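Local atomic coordinates of ornithine carbamoyltransferase (Giardia intestinalis, PDB entry 3GRF), a protein that probably transfers the carbamoyl group of carbamoyl phosphate to ornithine, giving citrulline, as an ornithine carbamoyltransferase of the arginine degradation pathway. Residues V174-M179 against K200-V205; L47-A52 against I103-L108; R276-N281 against K300-D305. All blocks are in the same frame, centred on the assembly; numbering follows the deposited sequence.

Interaction 1. Residues V174-M179 against K200-V205; sequences VTYDLM and KPIKEV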
loop_
_atom_site.group_PDB
_atom_site.type_symbol
_atom_site.label_atom_id
_atom_site.label_comp_id
_atom_site.label_asym_id
_atom_site.label_seq_id
_atom_site.Cartn_x
_atom_site.Cartn_y
_atom_site.Cartn_z
ATOM N N VAL A 174 -17.381 -19.158 -10.431
ATOM C CA VAL A 174 -16.698 -18.900 -11.708
ATOM C C VAL A 174 -17.537 -19.454 -12.865
ATOM O O VAL A 174 -17.728 -18.775 -13.861
ATOM C CB VAL A 174 -15.178 -19.371 -11.681
ATOM C CG1 VAL A 174 -14.645 -19.734 -13.078
ATOM C CG2 VAL A 174 -14.268 -18.274 -11.045
ATOM N N THR A 175 -18.055 -20.683 -12.733
ATOM C CA THR A 175 -18.950 -21.310 -13.708
ATOM C C THR A 175 -20.237 -20.495 -13.866
ATOM O O THR A 175 -20.621 -20.216 -14.991
ATOM C CB THR A 175 -19.313 -22.743 -13.300
ATOM O OG1 THR A 175 -18.124 -23.399 -12.840
ATOM C CG2 THR A 175 -19.916 -23.526 -14.460
ATOM N N TYR A 176 -20.858 -20.098 -12.746
ATOM C CA TYR A 176 -22.008 -19.174 -12.751
ATOM C C TYR A 176 -21.756 -17.959 -13.597
ATOM O O TYR A 176 -22.557 -17.610 -14.454
ATOM C CB TYR A 176 -22.361 -18.714 -11.338
ATOM C CG TYR A 176 -22.799 -19.861 -10.429
ATOM C CD1 TYR A 176 -23.019 -19.644 -9.081
ATOM C CD2 TYR A 176 -22.956 -21.169 -10.936
ATOM C CE1 TYR A 176 -23.399 -20.701 -8.221
ATOM C CE2 TYR A 176 -23.357 -22.256 -10.079
ATOM C CZ TYR A 176 -23.573 -22.000 -8.742
ATOM O OH TYR A 176 -23.957 -23.048 -7.907
ATOM N N ASP A 177 -20.651 -17.290 -13.348
ATOM C CA ASP A 177 -20.421 -16.030 -14.072
ATOM C C ASP A 177 -20.036 -16.256 -15.547
ATOM O O ASP A 177 -20.326 -15.403 -16.390
ATOM C CB ASP A 177 -19.393 -15.161 -13.300
ATOM C CG ASP A 177 -19.905 -13.765 -12.958
ATOM O OD1 ASP A 177 -21.084 -13.424 -13.180
ATOM O OD2 ASP A 177 -19.096 -12.979 -12.457
ATOM N N LEU A 178 -19.398 -17.412 -15.897
ATOM C CA LEU A 178 -19.073 -17.768 -17.322
ATOM C C LEU A 178 -20.395 -18.027 -18.061
ATOM O O LEU A 178 -20.571 -17.547 -19.185
ATOM C CB LEU A 178 -18.176 -19.025 -17.383
ATOM C CG LEU A 178 -16.709 -18.948 -17.861
ATOM C CD1 LEU A 178 -16.289 -17.510 -18.179
ATOM C CD2 LEU A 178 -15.771 -19.543 -16.807
ATOM N N MET A 179 -21.294 -18.786 -17.437
ATOM C CA MET A 179 -22.608 -19.036 -18.025
ATOM C C MET A 179 -23.318 -17.722 -18.317
ATOM O O MET A 179 -23.877 -17.549 -19.414
ATOM C CB MET A 179 -23.458 -19.876 -17.078
ATOM C CG MET A 179 -22.943 -21.329 -16.870
ATOM S SD MET A 179 -23.684 -22.079 -15.384
ATOM C CE MET A 179 -25.411 -22.134 -15.827
ATOM N N LYS A 200 -23.348 -29.566 -9.863
ATOM C CA LYS A 200 -24.036 -29.006 -11.027
ATOM C C LYS A 200 -24.329 -27.533 -10.785
ATOM O O LYS A 200 -24.462 -27.128 -9.657
ATOM C CB LYS A 200 -25.379 -29.704 -11.263
ATOM C CG LYS A 200 -25.347 -31.201 -11.450
ATOM C CD LYS A 200 -26.777 -31.688 -11.520
ATOM C CE LYS A 200 -26.796 -33.118 -11.890
ATOM N NZ LYS A 200 -28.086 -33.522 -12.517
ATOM N N PRO A 201 -24.513 -26.737 -11.859
ATOM C CA PRO A 201 -24.970 -25.361 -11.658
ATOM C C PRO A 201 -26.282 -25.315 -10.899
ATOM O O PRO A 201 -27.080 -26.236 -10.967
ATOM C CB PRO A 201 -25.208 -24.853 -13.072
ATOM C CG PRO A 201 -24.472 -25.740 -13.951
ATOM C CD PRO A 201 -24.356 -27.071 -13.278
ATOM N N ILE A 202 -26.519 -24.236 -10.188
ATOM C CA ILE A 202 -27.749 -24.110 -9.413
ATOM C C ILE A 202 -28.897 -23.675 -10.351
ATOM O O ILE A 202 -28.649 -22.913 -11.288
ATOM C CB ILE A 202 -27.452 -23.175 -8.202
ATOM C CG1 ILE A 202 -27.763 -23.887 -6.903
ATOM C CG2 ILE A 202 -28.026 -21.807 -8.327
ATOM C CD1 ILE A 202 -26.766 -24.955 -6.625
ATOM N N LYS A 203 -30.124 -24.172 -10.140
ATOM C CA LYS A 203 -31.248 -23.815 -11.051
ATOM C C LYS A 203 -31.490 -22.300 -11.224
ATOM O O LYS A 203 -31.879 -21.833 -12.321
ATOM C CB LYS A 203 -32.554 -24.564 -10.709
ATOM C CG LYS A 203 -33.688 -24.266 -11.701
ATOM C CD LYS A 203 -34.475 -25.521 -12.162
ATOM C CE LYS A 203 -35.522 -25.146 -13.227
ATOM N NZ LYS A 203 -36.282 -23.897 -12.875
ATOM N N GLU A 204 -31.233 -21.547 -10.163
ATOM C CA GLU A 204 -31.384 -20.112 -10.181
ATOM C C GLU A 204 -30.496 -19.483 -11.255
ATOM O O GLU A 204 -30.913 -18.557 -11.969
ATOM C CB GLU A 204 -31.189 -19.518 -8.770
ATOM C CG GLU A 204 -29.844 -18.878 -8.438
ATOM C CD GLU A 204 -29.977 -17.640 -7.551
ATOM O OE1 GLU A 204 -30.048 -16.499 -8.093
ATOM O OE2 GLU A 204 -30.003 -17.805 -6.307
ATOM N N VAL A 205 -29.303 -20.049 -11.410
ATOM C CA VAL A 205 -28.274 -19.506 -12.303
ATOM C C VAL A 205 -28.631 -19.867 -13.764
ATOM O O VAL A 205 -28.596 -19.018 -14.655
ATOM C CB VAL A 205 -26.842 -19.977 -11.858
ATOM C CG1 VAL A 205 -25.810 -19.676 -12.902
ATOM C CG2 VAL A 205 -26.461 -19.350 -10.498
#
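Tyr-176 and Val-205 make the CH-pi part of this contact. Val-205 CG2 sits over one face of the Tyr-176 ring, 3.8 Å from its centroid and only 14° off the ring normal. It is shifted toward the CG and CD1 rim. The valine CG1, anti to its own backbone N (chi1 168°), reaches back to CB and CD2 of the tyrosine.

The rest is apolar and van der Waals contact. Pro-201 CA lies at the ring edge, 3.8 Å from Tyr-176 CE2. Beyond it, Tyr-176 OH meets the Ile-202 side chain, 3.5 Å from CB. Ile-202 is also the N-cap residue of the helix that carries Val-205. One turn on from the tyrosine, the Met-179 chain bends at chi3 (64°). Its CE touches two apolar groups, 3.9 Å from Pro-201 CB and 3.8 Å from Val-205 CG1. Its SD also rests on the proline ring.

Around the pair, Val-191 of strand 188-192 touches both Met-179 and Pro-201. Helix 173-185 thus packs against the start of helix 203-216, the next helix along the chain after that strand. This alpha-beta-alpha succession is characteristic of the Rossmann-like Asp/Orn-binding domain of the carbamoyltransferases.

Interaction 2. Residues L47-A52 against I103-L108; sequences LLAFFA and ICTARL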
loop_
_atom_site.group_PDB
_atom_site.type_symbol
_atom_site.label_atom_id
_atom_site.label_comp_id
_atom_site.label_asym_id
_atom_site.label_seq_id
_atom_site.Cartn_x
_atom_site.Cartn_y
_atom_site.Cartn_z
ATOM N N LEU A 47 -9.190 4.022 -5.621
ATOM C CA LEU A 47 -10.007 2.870 -5.451
ATOM C C LEU A 47 -9.714 2.275 -4.075
ATOM O O LEU A 47 -8.570 2.151 -3.658
ATOM C CB LEU A 47 -9.732 1.863 -6.584
ATOM C CG LEU A 47 -9.821 0.373 -6.221
ATOM C CD1 LEU A 47 -11.284 0.006 -6.108
ATOM C CD2 LEU A 47 -9.085 -0.586 -7.194
ATOM N N LEU A 48 -10.764 1.910 -3.366
ATOM C CA LEU A 48 -10.570 1.292 -2.108
ATOM C C LEU A 48 -10.755 -0.189 -2.333
ATOM O O LEU A 48 -11.814 -0.612 -2.747
ATOM C CB LEU A 48 -11.641 1.778 -1.160
ATOM C CG LEU A 48 -11.617 1.165 0.232
ATOM C CD1 LEU A 48 -10.174 1.062 0.848
ATOM C CD2 LEU A 48 -12.509 2.014 1.081
ATOM N N ALA A 49 -9.743 -0.999 -2.018
ATOM C CA ALA A 49 -9.784 -2.414 -2.397
ATOM C C ALA A 49 -9.627 -3.339 -1.206
ATOM O O ALA A 49 -8.507 -3.559 -0.766
ATOM C CB ALA A 49 -8.665 -2.691 -3.403
ATOM N N PHE A 50 -10.747 -3.880 -0.713
ATOM C CA PHE A 50 -10.789 -4.807 0.436
ATOM C C PHE A 50 -10.456 -6.209 -0.000
ATOM O O PHE A 50 -10.862 -6.654 -1.062
ATOM C CB PHE A 50 -12.189 -4.801 1.078
ATOM C CG PHE A 50 -12.595 -3.461 1.681
ATOM C CD1 PHE A 50 -13.418 -2.601 0.995
ATOM C CD2 PHE A 50 -12.128 -3.057 2.923
ATOM C CE1 PHE A 50 -13.805 -1.358 1.561
ATOM C CE2 PHE A 50 -12.523 -1.808 3.493
ATOM C CZ PHE A 50 -13.360 -0.974 2.792
ATOM N N PHE A 51 -9.665 -6.911 0.799
ATOM C CA PHE A 51 -9.408 -8.291 0.534
ATOM C C PHE A 51 -9.530 -9.005 1.854
ATOM O O PHE A 51 -8.833 -8.658 2.797
ATOM C CB PHE A 51 -8.001 -8.468 -0.039
ATOM C CG PHE A 51 -7.863 -8.008 -1.468
ATOM C CD1 PHE A 51 -7.995 -8.902 -2.515
ATOM C CD2 PHE A 51 -7.582 -6.684 -1.753
ATOM C CE1 PHE A 51 -7.880 -8.462 -3.830
ATOM C CE2 PHE A 51 -7.416 -6.230 -3.075
ATOM C CZ PHE A 51 -7.613 -7.114 -4.106
ATOM N N ALA A 52 -10.408 -10.015 1.924
ATOM C CA ALA A 52 -10.572 -10.840 3.099
ATOM C C ALA A 52 -9.589 -12.001 3.017
ATOM O O ALA A 52 -9.344 -12.706 3.983
ATOM C CB ALA A 52 -12.007 -11.345 3.196
ATOM N N ILE A 103 -14.302 4.775 -5.905
ATOM C CA ILE A 103 -14.731 3.448 -6.337
ATOM C C ILE A 103 -14.205 2.435 -5.369
ATOM O O ILE A 103 -13.260 2.732 -4.652
ATOM C CB ILE A 103 -14.257 3.096 -7.789
ATOM C CG1 ILE A 103 -14.788 1.741 -8.233
ATOM C CG2 ILE A 103 -12.738 3.159 -7.977
ATOM C CD1 ILE A 103 -14.802 1.597 -9.698
ATOM N N CYS A 104 -14.821 1.248 -5.335
ATOM C CA CYS A 104 -14.488 0.221 -4.331
ATOM C C CYS A 104 -14.576 -1.165 -4.964
ATOM O O CYS A 104 -15.506 -1.460 -5.690
ATOM C CB CYS A 104 -15.451 0.315 -3.136
ATOM S SG CYS A 104 -15.400 -1.070 -1.921
ATOM N N THR A 105 -13.607 -2.023 -4.683
ATOM C CA THR A 105 -13.728 -3.430 -5.043
ATOM C C THR A 105 -13.571 -4.143 -3.710
ATOM O O THR A 105 -12.936 -3.606 -2.807
ATOM C CB THR A 105 -12.556 -3.909 -5.946
ATOM O OG1 THR A 105 -11.347 -3.601 -5.277
ATOM C CG2 THR A 105 -12.541 -3.235 -7.329
ATOM N N ALA A 106 -14.147 -5.331 -3.573
ATOM C CA ALA A 106 -14.029 -6.078 -2.323
ATOM C C ALA A 106 -14.064 -7.543 -2.649
ATOM O O ALA A 106 -14.811 -7.984 -3.526
ATOM C CB ALA A 106 -15.160 -5.732 -1.361
ATOM N N ARG A 107 -13.223 -8.288 -1.962
ATOM C CA ARG A 107 -13.109 -9.722 -2.099
ATOM C C ARG A 107 -13.540 -10.277 -0.772
ATOM O O ARG A 107 -12.707 -10.391 0.129
ATOM C CB ARG A 107 -11.680 -10.123 -2.462
ATOM C CG ARG A 107 -11.552 -11.453 -3.206
ATOM C CD ARG A 107 -11.694 -12.627 -2.240
ATOM N NE ARG A 107 -11.165 -13.894 -2.773
ATOM C CZ ARG A 107 -10.060 -14.013 -3.520
ATOM N NH1 ARG A 107 -9.344 -12.940 -3.839
ATOM N NH2 ARG A 107 -9.689 -15.213 -3.952
ATOM N N LEU A 108 -14.817 -10.625 -0.617
ATOM C CA LEU A 108 -15.342 -11.056 0.680
ATOM C C LEU A 108 -15.899 -12.477 0.562
ATOM O O LEU A 108 -16.291 -12.915 -0.530
ATOM C CB LEU A 108 -16.392 -10.044 1.200
ATOM C CG LEU A 108 -15.992 -8.552 1.188
ATOM C CD1 LEU A 108 -17.180 -7.586 1.201
ATOM C CD2 LEU A 108 -14.993 -8.202 2.296
HETATM O O HOH W 1 -10.632 -5.724 -3.901
#
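Leu-47 to Phe-51 and Ile-103 to Arg-107 pair as neighbouring parallel strands, 13° apart. Five backbone hydrogen bonds join them, running on to Ala-52. Leu-48 N gives to Ile-103 O at 2.9 Å, and Leu-48 O takes Thr-105 N. Phe-50 repeats the pattern, its N bonding Thr-105 O and its O receiving Arg-107 N at 3.0 Å. That last donor stands above the carbonyl plane, 44° out of it.

The tight part is the end with Leu-47, Ile-103 and Thr-105, together with the face that carries Phe-50, Cys-104 and Ala-106. Leu-47 CB packs on Ile-103 CG2 at 3.6 Å, while its CD1 reaches the Thr-105 backbone N and CG2. Cys-104 SG is anti to its backbone N (chi1 169°) and meets the edge of the Phe-50 ring, 3.8 Å from CE1. This is a sulfur-aromatic contact in the ring plane. Met-117 of helix 111-120 covers both groups, and Leu-56 of the second subunit packs on Phe-50.

These are the two central strands of the four-stranded parallel sheet in the carbamoyl-phosphate-binding domain, an alpha/beta fold with helices on both sides.

The packing gives way at the C-terminal end, with Phe-51, Arg-107 and Ala-52. A water marks the change. It lies 2.6 Å from Thr-105 OG1 and donates to Phe-50 O, so that carbonyl has two donors. The same water sits over one face of the Phe-51 ring, toward its rim. Arg-107 CB touches Phe-51 CD1 at 3.9 Å. The two side chains cross at about a right angle, with CD1 near the edge of the guanidinium. Last comes exposed Ala-52, whose N bonds Arg-107 O and whose CB lies 4.4 Å from Leu-108 CD2.

Interaction 3. Residues R276-N281 against K300-D305; sequences RSIFMN and KSVCYD
The Phe-279 ring meets Ser-301 at its edge and Cys-303 obliquely. Ser-301 OG lies near the ring plane, 4.0 Å from Phe-279 CD2. Cys-303 SG approaches CE2 to 3.7 Å, a sulfur-aromatic contact 63° off the ring normal. The ring also touches Val-295 and Ile-296 of helix 293-296. The same sulfur reaches Asn-281, whose backbone N bonds Glu-306.

Two backbone hydrogen bonds grip Phe-279. Its N gives to Lys-300 O at 2.7 Å, with the donor well above the carbonyl plane. Its O takes Val-302 N in a nearly straight bond (176°). The pair is a single bridge between Phe-279 and Ser-301, at the edge strand 278-281 of the five-stranded parallel sheet of the Asp/Orn-binding domain. After Ser-301 the chain enters helix 303-322, with Val-302 as N-cap. Ser-301 OG accepts from Cys-303 N, an ST turn.

Val-302 makes the apolar contacts: its CG2 lies 3.9 Å from Ile-278 CD1 and 3.7 Å from Met-280 CG. At the other end, Lys-300 NZ donates to Ser-277 OG at 2.6 Å. Its bond to Ser-277 O is weak. Ser-277 OG also bonds Thr-273 OG1 and Ser-274 O. A water bridges Asn-281 O and Cys-303 O.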
loop_
_atom_site.group_PDB
_atom_site.type_symbol
_atom_site.label_atom_id
_atom_site.label_comp_id
_atom_site.label_asym_id
_atom_site.label_seq_id
_atom_site.Cartn_x
_atom_site.Cartn_y
_atom_site.Cartn_z
ATOM N N ARG A 276 -9.180 -25.146 -34.034
ATOM C CA ARG A 276 -8.857 -23.787 -33.535
ATOM C C ARG A 276 -8.913 -23.654 -31.988
ATOM O O ARG A 276 -8.589 -22.609 -31.436
ATOM C CB ARG A 276 -9.819 -22.769 -34.176
ATOM C CG ARG A 276 -11.156 -22.677 -33.452
ATOM C CD ARG A 276 -12.380 -22.636 -34.339
ATOM N NE ARG A 276 -12.695 -21.308 -34.814
ATOM C CZ ARG A 276 -13.919 -20.776 -34.929
ATOM N NH1 ARG A 276 -15.030 -21.412 -34.569
ATOM N NH2 ARG A 276 -14.025 -19.549 -35.394
ATOM N N SER A 277 -9.345 -24.704 -31.274
ATOM C CA SER A 277 -9.680 -24.548 -29.857
ATOM C C SER A 277 -8.565 -23.937 -29.042
ATOM O O SER A 277 -7.379 -23.955 -29.427
ATOM C CB SER A 277 -10.146 -25.872 -29.228
ATOM O OG SER A 277 -9.136 -26.856 -29.308
ATOM N N ILE A 278 -8.947 -23.342 -27.921
ATOM C CA ILE A 278 -7.962 -22.872 -26.981
ATOM C C ILE A 278 -8.367 -23.434 -25.627
ATOM O O ILE A 278 -9.509 -23.814 -25.448
ATOM C CB ILE A 278 -7.800 -21.323 -26.978
ATOM C CG1 ILE A 278 -9.043 -20.623 -26.441
ATOM C CG2 ILE A 278 -7.408 -20.773 -28.393
ATOM C CD1 ILE A 278 -8.893 -19.086 -26.362
ATOM N N PHE A 279 -7.426 -23.484 -24.701
ATOM C CA PHE A 279 -7.664 -23.967 -23.335
ATOM C C PHE A 279 -7.428 -22.771 -22.338
ATOM O O PHE A 279 -6.447 -22.020 -22.470
ATOM C CB PHE A 279 -6.728 -25.146 -23.014
ATOM C CG PHE A 279 -6.703 -25.467 -21.587
ATOM C CD1 PHE A 279 -7.738 -26.250 -21.039
ATOM C CD2 PHE A 279 -5.724 -24.928 -20.759
ATOM C CE1 PHE A 279 -7.775 -26.496 -19.649
ATOM C CE2 PHE A 279 -5.738 -25.176 -19.356
ATOM C CZ PHE A 279 -6.764 -25.942 -18.812
ATOM N N MET A 280 -8.356 -22.591 -21.382
ATOM C CA MET A 280 -8.342 -21.516 -20.402
ATOM C C MET A 280 -8.506 -22.081 -18.986
ATOM O O MET A 280 -9.140 -23.119 -18.829
ATOM C CB MET A 280 -9.517 -20.594 -20.691
ATOM C CG MET A 280 -9.380 -19.932 -22.030
ATOM S SD MET A 280 -10.641 -18.680 -22.394
ATOM C CE MET A 280 -10.075 -17.239 -21.484
ATOM N N ASN A 281 -7.951 -21.393 -17.984
ATOM C CA ASN A 281 -8.120 -21.719 -16.535
ATOM C C ASN A 281 -7.777 -20.402 -15.821
ATOM O O ASN A 281 -6.666 -19.823 -16.012
ATOM C CB ASN A 281 -7.141 -22.880 -16.140
ATOM C CG ASN A 281 -7.187 -23.290 -14.641
ATOM O OD1 ASN A 281 -6.868 -24.422 -14.305
ATOM N ND2 ASN A 281 -7.565 -22.383 -13.761
ATOM N N LYS A 300 -2.400 -25.387 -26.831
ATOM C CA LYS A 300 -3.748 -24.773 -26.826
ATOM C C LYS A 300 -3.981 -23.815 -25.644
ATOM O O LYS A 300 -4.907 -23.002 -25.673
ATOM C CB LYS A 300 -4.846 -25.850 -26.882
ATOM C CG LYS A 300 -4.958 -26.574 -28.258
ATOM C CD LYS A 300 -6.121 -27.522 -28.238
ATOM C CE LYS A 300 -6.366 -28.157 -29.598
ATOM N NZ LYS A 300 -6.888 -27.190 -30.637
ATOM N N SER A 301 -3.077 -23.865 -24.658
ATOM C CA SER A 301 -3.172 -23.104 -23.421
ATOM C C SER A 301 -2.933 -21.643 -23.601
ATOM O O SER A 301 -1.869 -21.224 -24.069
ATOM C CB SER A 301 -2.202 -23.599 -22.368
ATOM O OG SER A 301 -2.384 -22.812 -21.194
ATOM N N VAL A 302 -3.935 -20.860 -23.228
ATOM C CA VAL A 302 -3.741 -19.406 -23.141
ATOM C C VAL A 302 -3.678 -18.869 -21.696
ATOM O O VAL A 302 -3.817 -17.667 -21.473
ATOM C CB VAL A 302 -4.767 -18.621 -24.018
ATOM C CG1 VAL A 302 -4.620 -19.017 -25.478
ATOM C CG2 VAL A 302 -6.190 -18.911 -23.593
ATOM N N CYS A 303 -3.428 -19.735 -20.714
ATOM C CA CYS A 303 -3.591 -19.336 -19.312
ATOM C C CYS A 303 -2.827 -18.106 -18.834
ATOM O O CYS A 303 -3.370 -17.294 -18.065
ATOM C CB CYS A 303 -3.335 -20.507 -18.357
ATOM S SG CYS A 303 -4.527 -21.805 -18.630
ATOM N N TYR A 304 -1.565 -17.981 -19.221
ATOM C CA TYR A 304 -0.754 -16.898 -18.675
ATOM C C TYR A 304 -1.119 -15.544 -19.320
ATOM O O TYR A 304 -1.072 -14.524 -18.658
ATOM C CB TYR A 304 0.728 -17.129 -18.946
ATOM C CG TYR A 304 1.463 -18.216 -18.201
ATOM C CD1 TYR A 304 2.539 -18.845 -18.806
ATOM C CD2 TYR A 304 1.108 -18.607 -16.921
ATOM C CE1 TYR A 304 3.266 -19.812 -18.170
ATOM C CE2 TYR A 304 1.829 -19.606 -16.263
ATOM C CZ TYR A 304 2.907 -20.204 -16.905
ATOM O OH TYR A 304 3.661 -21.173 -16.303
ATOM N N ASP A 305 -1.370 -15.538 -20.626
ATOM C CA ASP A 305 -1.810 -14.317 -21.315
ATOM C C ASP A 305 -3.185 -13.911 -20.815
ATOM O O ASP A 305 -3.499 -12.723 -20.689
ATOM C CB ASP A 305 -1.890 -14.551 -22.823
ATOM C CG ASP A 305 -0.525 -14.417 -23.524
ATOM O OD1 ASP A 305 -0.468 -14.762 -24.718
ATOM O OD2 ASP A 305 0.477 -13.982 -22.898
HETATM O O HOH W 2 -5.565 -17.630 -16.277
#

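How the interactions relate
Interactions 1 and 3 both belong to the Asp/Orn-binding domain and interaction 2 to the carbamoyl-phosphate-binding domain. In the Asp/Orn-binding domain, interaction 1 packs helices beside the sheet and interaction 3 joins its edge strand to helix 303-322. Their centres lie 21 Å apart. That helix also links the domains, since its Leu-318 touches Leu-47 and Ile-103 of interaction 2. The centres of interactions 2 and 3 are 28 Å apart. None of the three touches another; interactions 1 and 3 come closest, about 7 Å between nearest atoms. In this family the active site lies in the cleft between the domains; no residue here is assigned to it. The nickel ion is about 10 Å from the Ala-49 side chain.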